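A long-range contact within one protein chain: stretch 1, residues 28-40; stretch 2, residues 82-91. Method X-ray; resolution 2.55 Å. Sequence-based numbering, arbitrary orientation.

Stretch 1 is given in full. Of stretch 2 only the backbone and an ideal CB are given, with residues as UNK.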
# COMPACT_ATOMS: atom_id res chain seq x y z
N ALA B 28 32.34 -5.45 -15.24
CA ALA B 28 31.03 -5.14 -15.81
C ALA B 28 30.12 -6.36 -15.79
O ALA B 28 30.56 -7.47 -16.10
CB ALA B 28 31.17 -4.61 -17.23
N LEU B 29 28.86 -6.15 -15.44
CA LEU B 29 27.89 -7.24 -15.38
C LEU B 29 27.45 -7.64 -16.76
O LEU B 29 26.67 -6.96 -17.40
CB LEU B 29 26.68 -6.86 -14.53
CG LEU B 29 27.03 -6.71 -13.05
CD1 LEU B 29 25.82 -6.28 -12.26
CD2 LEU B 29 27.57 -8.03 -12.53
N ASN B 30 28.00 -8.75 -17.23
CA ASN B 30 27.52 -9.37 -18.47
C ASN B 30 26.16 -10.01 -18.30
O ASN B 30 25.76 -10.39 -17.19
CB ASN B 30 28.49 -10.45 -18.95
CG ASN B 30 29.40 -9.97 -20.04
OD1 ASN B 30 29.22 -8.87 -20.57
ND2 ASN B 30 30.37 -10.80 -20.42
N ASN B 31 25.46 -10.17 -19.41
CA ASN B 31 24.31 -11.04 -19.45
C ASN B 31 24.69 -12.43 -18.95
O ASN B 31 24.04 -13.00 -18.08
CB ASN B 31 23.81 -11.13 -20.88
CG ASN B 31 22.33 -10.89 -20.99
OD1 ASN B 31 21.54 -11.35 -20.16
ND2 ASN B 31 21.93 -10.16 -22.03
N ALA B 32 25.76 -12.97 -19.52
CA ALA B 32 26.24 -14.28 -19.10
C ALA B 32 26.65 -14.26 -17.64
O ALA B 32 26.33 -15.19 -16.92
CB ALA B 32 27.38 -14.73 -19.98
N LEU B 33 27.33 -13.20 -17.19
CA LEU B 33 27.78 -13.11 -15.80
C LEU B 33 26.59 -13.04 -14.85
O LEU B 33 26.44 -13.83 -13.91
CB LEU B 33 28.72 -11.92 -15.60
CG LEU B 33 29.36 -11.71 -14.21
CD1 LEU B 33 29.93 -13.00 -13.65
CD2 LEU B 33 30.42 -10.60 -14.24
N LEU B 34 25.71 -12.09 -15.12
CA LEU B 34 24.42 -12.04 -14.46
C LEU B 34 23.72 -13.41 -14.39
O LEU B 34 23.27 -13.82 -13.32
CB LEU B 34 23.51 -11.07 -15.19
CG LEU B 34 22.38 -10.57 -14.33
CD1 LEU B 34 22.98 -9.87 -13.12
CD2 LEU B 34 21.47 -9.65 -15.12
N MET B 35 23.63 -14.12 -15.52
CA MET B 35 22.93 -15.42 -15.52
C MET B 35 23.67 -16.47 -14.68
O MET B 35 23.05 -17.25 -13.97
CB MET B 35 22.69 -15.94 -16.95
CG MET B 35 22.17 -17.38 -17.02
SD MET B 35 20.39 -17.65 -16.66
CE MET B 35 19.65 -16.96 -18.15
N GLN B 36 25.00 -16.46 -14.75
CA GLN B 36 25.83 -17.31 -13.91
C GLN B 36 25.53 -17.07 -12.43
O GLN B 36 25.24 -18.02 -11.70
CB GLN B 36 27.32 -17.06 -14.19
CG GLN B 36 28.26 -18.07 -13.56
CD GLN B 36 27.94 -19.49 -13.99
OE1 GLN B 36 27.91 -19.81 -15.17
NE2 GLN B 36 27.69 -20.36 -13.01
N LEU B 37 25.63 -15.81 -12.01
CA LEU B 37 25.30 -15.37 -10.65
C LEU B 37 23.93 -15.90 -10.20
O LEU B 37 23.80 -16.42 -9.08
CB LEU B 37 25.32 -13.84 -10.58
CG LEU B 37 25.20 -13.16 -9.22
CD1 LEU B 37 26.44 -13.45 -8.40
CD2 LEU B 37 25.00 -11.66 -9.38
N VAL B 38 22.92 -15.76 -11.05
CA VAL B 38 21.61 -16.30 -10.73
C VAL B 38 21.66 -17.81 -10.49
O VAL B 38 20.99 -18.32 -9.59
CB VAL B 38 20.56 -16.00 -11.85
CG1 VAL B 38 19.34 -16.90 -11.72
CG2 VAL B 38 20.18 -14.53 -11.86
N ASN B 39 22.42 -18.53 -11.29
CA ASN B 39 22.41 -19.99 -11.15
C ASN B 39 23.11 -20.41 -9.88
O ASN B 39 22.66 -21.34 -9.21
CB ASN B 39 22.99 -20.71 -12.38
CG ASN B 39 22.14 -20.53 -13.62
OD1 ASN B 39 20.92 -20.36 -13.53
ND2 ASN B 39 22.76 -20.54 -14.79
N GLU B 40 24.19 -19.71 -9.55
CA GLU B 40 24.95 -19.95 -8.33
C GLU B 40 24.07 -19.77 -7.08
O GLU B 40 23.98 -20.67 -6.22
CB GLU B 40 26.17 -19.02 -8.25
CG GLU B 40 27.27 -19.25 -9.29
CD GLU B 40 27.89 -20.63 -9.20
OE1 GLU B 40 27.69 -21.34 -8.18
OE2 GLU B 40 28.59 -21.00 -10.16
N UNK B 82 13.25 -8.02 -23.04
CA UNK B 82 14.56 -8.37 -22.49
C UNK B 82 14.48 -9.39 -21.35
O UNK B 82 13.57 -9.35 -20.53
CB UNK B 82 15.26 -7.10 -21.99
N UNK B 83 15.47 -10.28 -21.31
CA UNK B 83 15.55 -11.32 -20.28
C UNK B 83 16.03 -10.79 -18.93
O UNK B 83 15.63 -11.30 -17.88
CB UNK B 83 16.48 -12.44 -20.75
N UNK B 84 16.88 -9.76 -18.97
CA UNK B 84 17.60 -9.27 -17.79
C UNK B 84 16.76 -8.97 -16.55
O UNK B 84 17.15 -9.33 -15.44
CB UNK B 84 18.35 -7.99 -18.17
N UNK B 85 15.61 -8.31 -16.72
CA UNK B 85 14.81 -7.96 -15.55
C UNK B 85 14.38 -9.15 -14.68
O UNK B 85 14.30 -9.00 -13.46
CB UNK B 85 13.56 -7.21 -16.01
N UNK B 86 14.14 -10.30 -15.29
CA UNK B 86 13.72 -11.48 -14.54
C UNK B 86 14.91 -12.12 -13.82
O UNK B 86 14.74 -12.81 -12.82
CB UNK B 86 13.06 -12.50 -15.47
N UNK B 87 16.11 -11.90 -14.34
CA UNK B 87 17.33 -12.35 -13.64
C UNK B 87 17.53 -11.54 -12.36
O UNK B 87 17.81 -12.10 -11.30
CB UNK B 87 18.56 -12.22 -14.54
N UNK B 88 17.36 -10.23 -12.47
CA UNK B 88 17.37 -9.36 -11.29
C UNK B 88 16.35 -9.80 -10.23
O UNK B 88 16.67 -9.83 -9.05
CB UNK B 88 17.09 -7.92 -11.71
N UNK B 89 15.13 -10.17 -10.64
CA UNK B 89 14.12 -10.61 -9.67
C UNK B 89 14.45 -11.97 -9.11
O UNK B 89 14.10 -12.29 -7.98
CB UNK B 89 12.73 -10.64 -10.31
N UNK B 90 15.14 -12.80 -9.90
CA UNK B 90 15.58 -14.08 -9.36
C UNK B 90 16.71 -13.91 -8.36
O UNK B 90 16.79 -14.66 -7.39
CB UNK B 90 16.02 -15.01 -10.49
N UNK B 91 17.58 -12.92 -8.58
CA UNK B 91 18.65 -12.58 -7.60
C UNK B 91 18.05 -12.18 -6.26
O UNK B 91 18.46 -12.68 -5.21
CB UNK B 91 19.53 -11.44 -8.13

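Stretch 1 enters a helix at Asn-31, and stretch 2 runs beside it at 31° between N-to-C directions, the axes 9.4 Å apart at closest approach.

Position 82 has phi/psi of -58/144, extended, just before a helical run. Its ideal CB has nothing of stretch 1 within 5.5 Å. A capping side chain such as Asp, Asn, Ser or Thr would suit. Asp-82 OD1 accepts from the backbone N of position 84 at 2.9 Å.

Position 83 points toward stretch 1, with its ideal CB 5.2 Å from Asn-31 OD1. A small or medium residue, polar or not, would fit. Thr-83 places CG2 3.7 Å from Asn-31 OD1.

Position 84 points sideways. Its ideal CB is 4.7 Å from Leu-34 CD2 and 8.4 Å from Leu-29 O. Only a long donor could approach that oxygen; Arg can reach it, while Lys would stop a little short. A medium apolar residue would only cover Leu-34. Arg-84 reaches: NH2 donates to Leu-29 O at 3.0 Å. Leu-34 CD2 lies over one guanidinium face. NH1 is 3.1 Å from Asn-31 N, but both are donors, so not bonded.

Position 85 points away, and its phi of -58 in the first turn permits proline among many others. It is Pro-85.

Position 86 points sideways with no neighbour from stretch 1 near its CB. Polar residues would suit. Gln-86 makes no contact across.

Position 87 points at stretch 1. Its ideal CB is 3.9 Å from both Leu-34 CD2 and Val-38 CG2. The apolar hollow asks for Leu, Ile or Met. Leu-87 sits as a knob among Asn-31, Leu-34, Met-35 and Val-38; its CD1 is 3.8 Å from Leu-34 CD2 and its CD2 3.9 Å from Met-35 CE.

Position 88 starts away, so only a large side chain could bend back to Leu-29 and Leu-34. Trp-88 does so: CH2 is 4.0 Å from Leu-29 CD1, and CD1 is 4.0 Å from Leu-34 CD2. NE1 is hydrogen-bonded elsewhere in the structure.

Position 89 is out of reach, so many residues suit; it is Ala-89.

Position 90 points toward stretch 1, its ideal CB 4.0 Å from Val-38 CG1. An aliphatic residue or a long chain with an aliphatic stem would fit. Arg-90 brings NE to 3.6 Å from Val-38 CG1.

Position 91 points sideways, with Leu-34, Leu-37 and Val-38 nearby. Leu or Met would fill the gap. Leu-91 CD2 lies 3.5 Å from Val-38 CG2 and 3.7 Å from Leu-37 CD2.

Stretch 2, residues 82-91: DTRPQLWARL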
# COMPACT_ATOMS: atom_id res chain seq x y z
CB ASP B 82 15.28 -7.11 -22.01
CG ASP B 82 16.76 -7.35 -21.71
OD1 ASP B 82 17.17 -8.52 -21.57
OD2 ASP B 82 17.50 -6.36 -21.61
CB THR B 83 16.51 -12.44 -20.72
OG1 THR B 83 16.50 -13.50 -19.75
CG2 THR B 83 17.94 -11.91 -20.87
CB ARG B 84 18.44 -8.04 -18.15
CG ARG B 84 19.85 -8.34 -18.61
CD ARG B 84 20.56 -7.07 -19.02
NE ARG B 84 21.61 -6.70 -18.07
CZ ARG B 84 22.83 -7.21 -18.09
NH1 ARG B 84 23.15 -8.11 -19.01
NH2 ARG B 84 23.73 -6.82 -17.20
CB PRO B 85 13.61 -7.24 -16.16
CG PRO B 85 14.24 -6.52 -17.34
CD PRO B 85 15.22 -7.51 -17.90
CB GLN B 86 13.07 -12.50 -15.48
CG GLN B 86 14.09 -13.12 -16.43
CD GLN B 86 13.52 -14.16 -17.36
OE1 GLN B 86 12.30 -14.22 -17.61
NE2 GLN B 86 14.41 -15.00 -17.91
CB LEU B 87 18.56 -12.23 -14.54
CG LEU B 87 18.52 -12.94 -15.89
CD1 LEU B 87 19.88 -12.83 -16.57
CD2 LEU B 87 18.10 -14.40 -15.71
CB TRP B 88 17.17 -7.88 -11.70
CG TRP B 88 18.40 -7.29 -12.37
CD1 TRP B 88 18.64 -7.20 -13.71
CD2 TRP B 88 19.55 -6.73 -11.72
NE1 TRP B 88 19.86 -6.61 -13.94
CE2 TRP B 88 20.44 -6.31 -12.73
CE3 TRP B 88 19.91 -6.54 -10.37
CZ2 TRP B 88 21.68 -5.72 -12.44
CZ3 TRP B 88 21.15 -5.95 -10.09
CH2 TRP B 88 22.01 -5.54 -11.12
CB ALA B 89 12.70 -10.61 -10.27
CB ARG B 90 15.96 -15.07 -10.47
CG ARG B 90 14.75 -15.65 -11.19
CD ARG B 90 15.11 -16.14 -12.57
NE ARG B 90 15.83 -17.40 -12.52
CZ ARG B 90 16.09 -18.15 -13.59
NH1 ARG B 90 15.67 -17.74 -14.79
NH2 ARG B 90 16.76 -19.28 -13.46
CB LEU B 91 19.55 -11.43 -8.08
CG LEU B 91 20.42 -11.56 -9.33
CD1 LEU B 91 21.13 -10.24 -9.56
CD2 LEU B 91 21.41 -12.70 -9.18
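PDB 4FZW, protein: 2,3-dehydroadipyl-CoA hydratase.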